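Local coordinates for 4-hydroxy-tetrahydrodipicolinate synthase (Methylacidiphilum fumariolicum SolV, PDB 6T3T) that catalyses the condensation of pyruvate with L-aspartate-beta-semialdehyde to 4-hydroxy-tetrahydrodipicolinate in lysine biosynthesis, at the interface of chains A and B and the interface of chains A and C. Residues are numbered along the deposited sequence; one frame, centred on the assembly and turned at random. Chains: chain A/B/C, 4-hydroxy-tetrahydrodipicolinate synthase.

Chain A meets two neighbours in this homotetramer, a dimer of dimers: chain B through contact 1, chain C through contacts 2 and 3. Contacts 2 and 3 lie about 19 Å apart between the centres of their C-alpha atoms and are joined on chain C, where the tyrosine of contact 2 comes shortly before the serine and helix 112-124 of contact 3. Contact 1 is about 25 Å from contact 2 and 33 Å from contact 3. Contact 2, whose centre is about 9 Å from A:Lys162, brings a neighbour's residue to the active site; contact 1 is farther from that lysine, about 18 Å, and probably serves assembly.

Contact 1: the interface of chains A and B. Residues chain A 193-194, 197, 231, 234; chain B 168, 172, 197-199.
B:Ser197, the last residue of helix 192-197, leads through B:Val198 into B:Gly199, whose positive phi of 122° takes the backbone past A:Arg231 of helix 227-243. There A:Arg231 CD, in a chain bent at chi3, lies 3.5 Å from B:Gly199 N. In this self-association of two TIM-barrel subunits, helix 192-197 meets its own copy, and the two serine CB atoms, A:Ser197 and B:Ser197, come within 3.7 Å beside the two-fold axis. A:Ser197 OG turns back to its own helix, 2.8 Å from the carbonyl O of A:Pro194 and tilted from that carbonyl's plane. B:Ser197 OG instead faces chain A, 3.3 Å from A:Pro194 CA. Methyl CG1 of B:Val198 packs 3.7 Å from A:Pro194 CD, touches A:Leu193 CD2 and also approaches the NE2 side of the A:His234 ring. The valine and proline side chains run at about a right angle, whereas A:Leu193 and the valine lie alongside, pointing opposite ways. B:Val168 adds its CG2 against A:Pro194 CB. With CG anti to the backbone N (chi1 168°), A:His234 sends its imidazole toward helix 168-177 of chain B. A near-straight hydrogen bond results (165° at hydrogen, direction not decided), in the ring plane: A:His234 NE2 lies 3.0 Å from B:Ser172 OG.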
loop_
_atom_site.group_PDB
_atom_site.type_symbol
_atom_site.label_atom_id
_atom_site.label_comp_id
_atom_site.label_asym_id
_atom_site.label_seq_id
_atom_site.Cartn_x
_atom_site.Cartn_y
_atom_site.Cartn_z
ATOM N N LEU A 193 -0.234 24.048 -2.407
ATOM C CA LEU A 193 0.838 24.869 -1.845
ATOM C C LEU A 193 2.166 24.130 -1.742
ATOM O O LEU A 193 3.193 24.700 -2.146
ATOM C CB LEU A 193 0.421 25.442 -0.486
ATOM C CG LEU A 193 1.558 26.210 0.195
ATOM C CD1 LEU A 193 1.875 27.472 -0.579
ATOM C CD2 LEU A 193 1.168 26.564 1.625
ATOM N N PRO A 194 2.243 22.910 -1.191
ATOM C CA PRO A 194 3.541 22.217 -1.200
ATOM C C PRO A 194 4.024 21.889 -2.613
ATOM O O PRO A 194 5.244 21.855 -2.844
ATOM C CB PRO A 194 3.303 20.971 -0.312
ATOM C CG PRO A 194 1.815 20.834 -0.153
ATOM C CD PRO A 194 1.199 22.177 -0.441
ATOM N N SER A 197 5.859 24.953 -3.843
ATOM C CA SER A 197 7.144 25.210 -3.194
ATOM C C SER A 197 8.295 24.463 -3.870
ATOM O O SER A 197 9.457 24.879 -3.765
ATOM C CB SER A 197 7.077 24.809 -1.722
ATOM O OG SER A 197 7.181 23.398 -1.607
ATOM N N ARG A 231 0.471 30.499 2.773
ATOM C CA ARG A 231 0.262 29.463 3.789
ATOM C C ARG A 231 -0.982 29.748 4.631
ATOM O O ARG A 231 -1.758 28.836 4.947
ATOM C CB ARG A 231 1.497 29.365 4.690
ATOM C CG ARG A 231 1.319 28.413 5.869
ATOM C CD ARG A 231 2.656 28.102 6.527
ATOM N NE ARG A 231 3.260 29.250 7.207
ATOM C CZ ARG A 231 4.564 29.350 7.472
ATOM N NH1 ARG A 231 5.408 28.377 7.103
ATOM N NH2 ARG A 231 5.032 30.415 8.113
ATOM N N HIS A 234 -3.949 28.833 2.603
ATOM C CA HIS A 234 -3.983 27.377 2.602
ATOM C C HIS A 234 -4.587 26.832 3.889
ATOM O O HIS A 234 -5.461 25.959 3.857
ATOM C CB HIS A 234 -2.572 26.840 2.411
ATOM C CG HIS A 234 -2.462 25.384 2.679
ATOM N ND1 HIS A 234 -2.762 24.435 1.729
ATOM C CD2 HIS A 234 -2.087 24.707 3.789
ATOM C CE1 HIS A 234 -2.592 23.231 2.244
ATOM N NE2 HIS A 234 -2.186 23.368 3.495
ATOM N N VAL B 168 3.083 15.008 3.270
ATOM C CA VAL B 168 2.999 16.421 3.616
ATOM C C VAL B 168 1.598 16.766 4.088
ATOM O O VAL B 168 1.423 17.671 4.907
ATOM C CB VAL B 168 3.451 17.307 2.443
ATOM C CG1 VAL B 168 2.455 17.262 1.342
ATOM C CG2 VAL B 168 3.635 18.764 2.911
ATOM N N SER B 172 -0.332 19.361 7.308
ATOM C CA SER B 172 -1.500 20.243 7.320
ATOM C C SER B 172 -2.494 19.813 8.401
ATOM O O SER B 172 -3.105 20.647 9.068
ATOM C CB SER B 172 -2.174 20.252 5.937
ATOM O OG SER B 172 -1.359 20.878 4.955
ATOM N N SER B 197 6.520 24.751 3.698
ATOM C CA SER B 197 5.539 25.607 3.038
ATOM C C SER B 197 4.177 25.563 3.729
ATOM O O SER B 197 3.430 26.538 3.651
ATOM C CB SER B 197 5.395 25.249 1.551
ATOM O OG SER B 197 4.559 24.099 1.337
ATOM N N VAL B 198 3.845 24.473 4.420
ATOM C CA VAL B 198 2.563 24.362 5.105
ATOM C C VAL B 198 2.714 24.415 6.623
ATOM O O VAL B 198 1.801 24.016 7.328
ATOM C CB VAL B 198 1.771 23.104 4.674
ATOM C CG1 VAL B 198 1.519 23.114 3.174
ATOM C CG2 VAL B 198 2.470 21.832 5.084
ATOM N N GLY B 199 3.861 24.839 7.151
ATOM C CA GLY B 199 3.927 25.203 8.564
ATOM C C GLY B 199 4.932 24.458 9.420
ATOM O O GLY B 199 5.014 24.758 10.618
#

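Contact 2: the interface of chains A and C. Residues chain A 44, 103, 106, 133, 135, 139; chain C 107.
The hydroxyl OH of C:Tyr107 accepts a hydrogen bond of 2.9 Å from A:Thr44 OG1, joining two residues that probably form part of a proton relay during catalysis. This is the tyrosine that a neighbouring subunit supplies to the active site in this family, and 98 Å² of its surface is hidden by chain A. Its phi is positive, 78°, uncommon for a residue other than glycine. CG is anti to the backbone N (chi1 -176°) and beside the carbonyl carbon, which points the ring into chain A. The phenol meets A:Val103 tip to tip, methyl CG2 lying 3.3 Å from C:Tyr107 OH. A:Tyr106 lies over one face of the ring near the rim, its CD2 standing 4.1 Å above the plane; the two aromatic side chains cross obliquely, and A:Tyr106 CB lies 3.9 Å from C:Tyr107 CD1. The thiol A:Cys139 SG packs 3.6 Å from C:Tyr107 CE1; threonine, valine, tyrosine and cysteine would together limit the ring's movement. A:Tyr133, the probable proton donor/acceptor, brings its CE2 to 3.8 Å from C:Tyr107 OH. A:Val103 and A:Tyr133 belong to barrel strands 99-103 and 130-134, and A:Cys139 ends helix 136-139, placing the borrowed tyrosine at the catalytic mouth of the TIM barrel.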
loop_
_atom_site.group_PDB
_atom_site.type_symbol
_atom_site.label_atom_id
_atom_site.label_comp_id
_atom_site.label_asym_id
_atom_site.label_seq_id
_atom_site.Cartn_x
_atom_site.Cartn_y
_atom_site.Cartn_z
ATOM N N THR A 44 -13.105 14.353 -14.566
ATOM C CA THR A 44 -13.718 13.553 -13.494
ATOM C C THR A 44 -14.770 14.358 -12.749
ATOM O O THR A 44 -15.873 13.872 -12.454
ATOM C CB THR A 44 -12.667 13.089 -12.474
ATOM O OG1 THR A 44 -11.425 12.797 -13.116
ATOM C CG2 THR A 44 -13.143 11.870 -11.758
ATOM N N VAL A 103 -6.313 12.187 -19.351
ATOM C CA VAL A 103 -6.064 11.257 -18.253
ATOM C C VAL A 103 -5.340 10.038 -18.800
ATOM O O VAL A 103 -5.559 9.614 -19.950
ATOM C CB VAL A 103 -7.388 10.843 -17.584
ATOM C CG1 VAL A 103 -8.186 9.905 -18.520
ATOM C CG2 VAL A 103 -7.130 10.162 -16.221
ATOM N N TYR A 106 -7.295 4.250 -17.797
ATOM C CA TYR A 106 -7.764 3.643 -16.565
ATOM C C TYR A 106 -8.196 2.204 -16.870
ATOM O O TYR A 106 -8.558 1.872 -18.008
ATOM C CB TYR A 106 -8.923 4.469 -15.990
ATOM C CG TYR A 106 -9.886 4.887 -17.088
ATOM C CD1 TYR A 106 -10.866 4.003 -17.584
ATOM C CD2 TYR A 106 -9.732 6.109 -17.713
ATOM C CE1 TYR A 106 -11.703 4.376 -18.631
ATOM C CE2 TYR A 106 -10.540 6.486 -18.753
ATOM C CZ TYR A 106 -11.521 5.621 -19.215
ATOM O OH TYR A 106 -12.304 6.030 -20.260
ATOM N N TYR A 133 -2.398 13.820 -17.530
ATOM C CA TYR A 133 -3.099 13.797 -16.256
ATOM C C TYR A 133 -2.804 12.472 -15.562
ATOM O O TYR A 133 -3.296 11.424 -15.975
ATOM C CB TYR A 133 -4.585 14.043 -16.473
ATOM C CG TYR A 133 -5.506 13.986 -15.275
ATOM C CD1 TYR A 133 -5.033 14.052 -13.974
ATOM C CD2 TYR A 133 -6.872 13.894 -15.471
ATOM C CE1 TYR A 133 -5.897 13.991 -12.899
ATOM C CE2 TYR A 133 -7.747 13.847 -14.416
ATOM C CZ TYR A 133 -7.267 13.892 -13.137
ATOM O OH TYR A 133 -8.181 13.831 -12.120
ATOM N N ILE A 135 -3.165 10.172 -12.402
ATOM C CA ILE A 135 -3.942 9.958 -11.183
ATOM C C ILE A 135 -4.032 8.456 -10.925
ATOM O O ILE A 135 -5.028 7.807 -11.292
ATOM C CB ILE A 135 -5.322 10.657 -11.246
ATOM C CG1 ILE A 135 -6.107 10.425 -9.946
ATOM C CG2 ILE A 135 -6.139 10.311 -12.536
ATOM C CD1 ILE A 135 -7.108 11.499 -9.675
ATOM N N CYS A 139 -6.843 5.336 -11.731
ATOM C CA CYS A 139 -6.564 4.683 -12.996
ATOM C C CYS A 139 -5.955 3.306 -12.841
ATOM O O CYS A 139 -6.163 2.458 -13.718
ATOM C CB CYS A 139 -5.645 5.567 -13.844
ATOM S SG CYS A 139 -6.446 7.142 -14.240
ATOM N N TYR C 107 -12.483 3.876 -12.091
ATOM C CA TYR C 107 -12.066 5.260 -12.330
ATOM C C TYR C 107 -12.908 6.312 -11.609
ATOM O O TYR C 107 -12.336 7.282 -11.099
ATOM C CB TYR C 107 -12.010 5.572 -13.836
ATOM C CG TYR C 107 -11.487 6.972 -14.112
ATOM C CD1 TYR C 107 -10.202 7.335 -13.747
ATOM C CD2 TYR C 107 -12.294 7.938 -14.703
ATOM C CE1 TYR C 107 -9.723 8.608 -13.983
ATOM C CE2 TYR C 107 -11.821 9.210 -14.941
ATOM C CZ TYR C 107 -10.542 9.539 -14.576
ATOM O OH TYR C 107 -10.087 10.820 -14.810
#

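Contact 3: the interface of chains A and C. Residues chain A 269, 272-273; chain C 111, 113-114, 117.
A:Ala272 and A:Pro273, on a loop of this DapA-family TIM barrel, pack against the start of helix 112-124 in chain C. The apolar contacts centre on C:Arg117, whose chain is extended from CG to NE. A:Ala272 CB sits over the centre of its guanidinium, 4.0 Å above the plane, and also touches C:Gly114 CA at 3.8 Å. A:Pro273 CD lies 3.9 Å from C:Arg117 CZ, while A:Leu269 CD2 meets the aliphatic stem at C:Arg117 CB, the leucine and arginine side chains crossing at about a right angle. As for charge, C:Arg117 NE makes a salt bridge of 2.7 Å with the carboxylate C:Glu113 OE2, through the anti lone pair and 9° out of the guanidinium plane; this would steady the flat group's rotation beneath the alanine methyl. An alanine in place of C:Arg117 would probably leave the C:Glu113 carboxylate without this charge partner and open a gap at the A:Ala272 methyl and A:Pro273 ring. Polar links between the chains run through water. Water 1, 3.1 Å from A:Ala272 N, reaches C:Ser111 N and OG; water 2, 3.0 Å from A:Pro273 O, reaches the same OG. Besides contacting both waters, that hydroxyl caps the helix, accepting a hydrogen bond from C:Gly114 N, 3.1 Å from C:Ser111 OG.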
loop_
_atom_site.group_PDB
_atom_site.type_symbol
_atom_site.label_atom_id
_atom_site.label_comp_id
_atom_site.label_asym_id
_atom_site.label_seq_id
_atom_site.Cartn_x
_atom_site.Cartn_y
_atom_site.Cartn_z
ATOM N N LEU A 269 -25.684 7.617 -11.566
ATOM C CA LEU A 269 -25.160 6.354 -11.083
ATOM C C LEU A 269 -24.019 5.888 -11.981
ATOM O O LEU A 269 -24.120 5.972 -13.206
ATOM C CB LEU A 269 -26.277 5.311 -11.022
ATOM C CG LEU A 269 -27.313 5.439 -9.880
ATOM C CD1 LEU A 269 -28.482 4.460 -10.020
ATOM C CD2 LEU A 269 -26.630 5.267 -8.540
ATOM N N ALA A 272 -23.566 8.361 -5.998
ATOM C CA ALA A 272 -24.707 8.450 -5.096
ATOM C C ALA A 272 -24.445 9.558 -4.088
ATOM O O ALA A 272 -23.288 9.924 -3.852
ATOM C CB ALA A 272 -24.957 7.126 -4.361
ATOM N N PRO A 273 -25.501 10.115 -3.483
ATOM C CA PRO A 273 -25.323 11.197 -2.496
ATOM C C PRO A 273 -24.523 10.752 -1.284
ATOM O O PRO A 273 -24.391 9.566 -0.994
ATOM C CB PRO A 273 -26.757 11.545 -2.085
ATOM C CG PRO A 273 -27.618 11.069 -3.246
ATOM C CD PRO A 273 -26.924 9.838 -3.759
ATOM N N SER C 111 -18.877 5.385 -4.031
ATOM C CA SER C 111 -19.019 4.911 -2.660
ATOM C C SER C 111 -19.695 3.549 -2.646
ATOM O O SER C 111 -20.256 3.086 -3.643
ATOM C CB SER C 111 -19.871 5.864 -1.835
ATOM O OG SER C 111 -21.206 5.876 -2.342
ATOM N N GLU C 113 -22.407 2.789 -1.114
ATOM C CA GLU C 113 -23.820 2.981 -1.407
ATOM C C GLU C 113 -24.039 3.129 -2.904
ATOM O O GLU C 113 -25.009 2.576 -3.457
ATOM C CB GLU C 113 -24.357 4.195 -0.647
ATOM C CG GLU C 113 -25.748 4.632 -1.061
ATOM C CD GLU C 113 -26.768 3.568 -0.800
ATOM O OE1 GLU C 113 -26.504 2.637 0.002
ATOM O OE2 GLU C 113 -27.856 3.664 -1.406
ATOM N N GLY C 114 -23.117 3.835 -3.582
ATOM C CA GLY C 114 -23.156 3.906 -5.038
ATOM C C GLY C 114 -23.045 2.549 -5.703
ATOM O O GLY C 114 -23.757 2.262 -6.661
ATOM N N ARG C 117 -26.452 0.751 -5.373
ATOM C CA ARG C 117 -27.470 1.128 -6.352
ATOM C C ARG C 117 -27.050 0.741 -7.758
ATOM O O ARG C 117 -27.888 0.319 -8.554
ATOM C CB ARG C 117 -27.775 2.621 -6.278
ATOM C CG ARG C 117 -28.161 3.097 -4.888
ATOM C CD ARG C 117 -28.442 4.596 -4.889
ATOM N NE ARG C 117 -28.393 5.182 -3.551
ATOM C CZ ARG C 117 -28.804 6.416 -3.268
ATOM N NH1 ARG C 117 -29.300 7.206 -4.234
ATOM N NH2 ARG C 117 -28.730 6.855 -2.028
HETATM O O HOH W 1 -20.832 7.532 -4.712
HETATM O O HOH W 2 -22.294 7.503 -0.213
#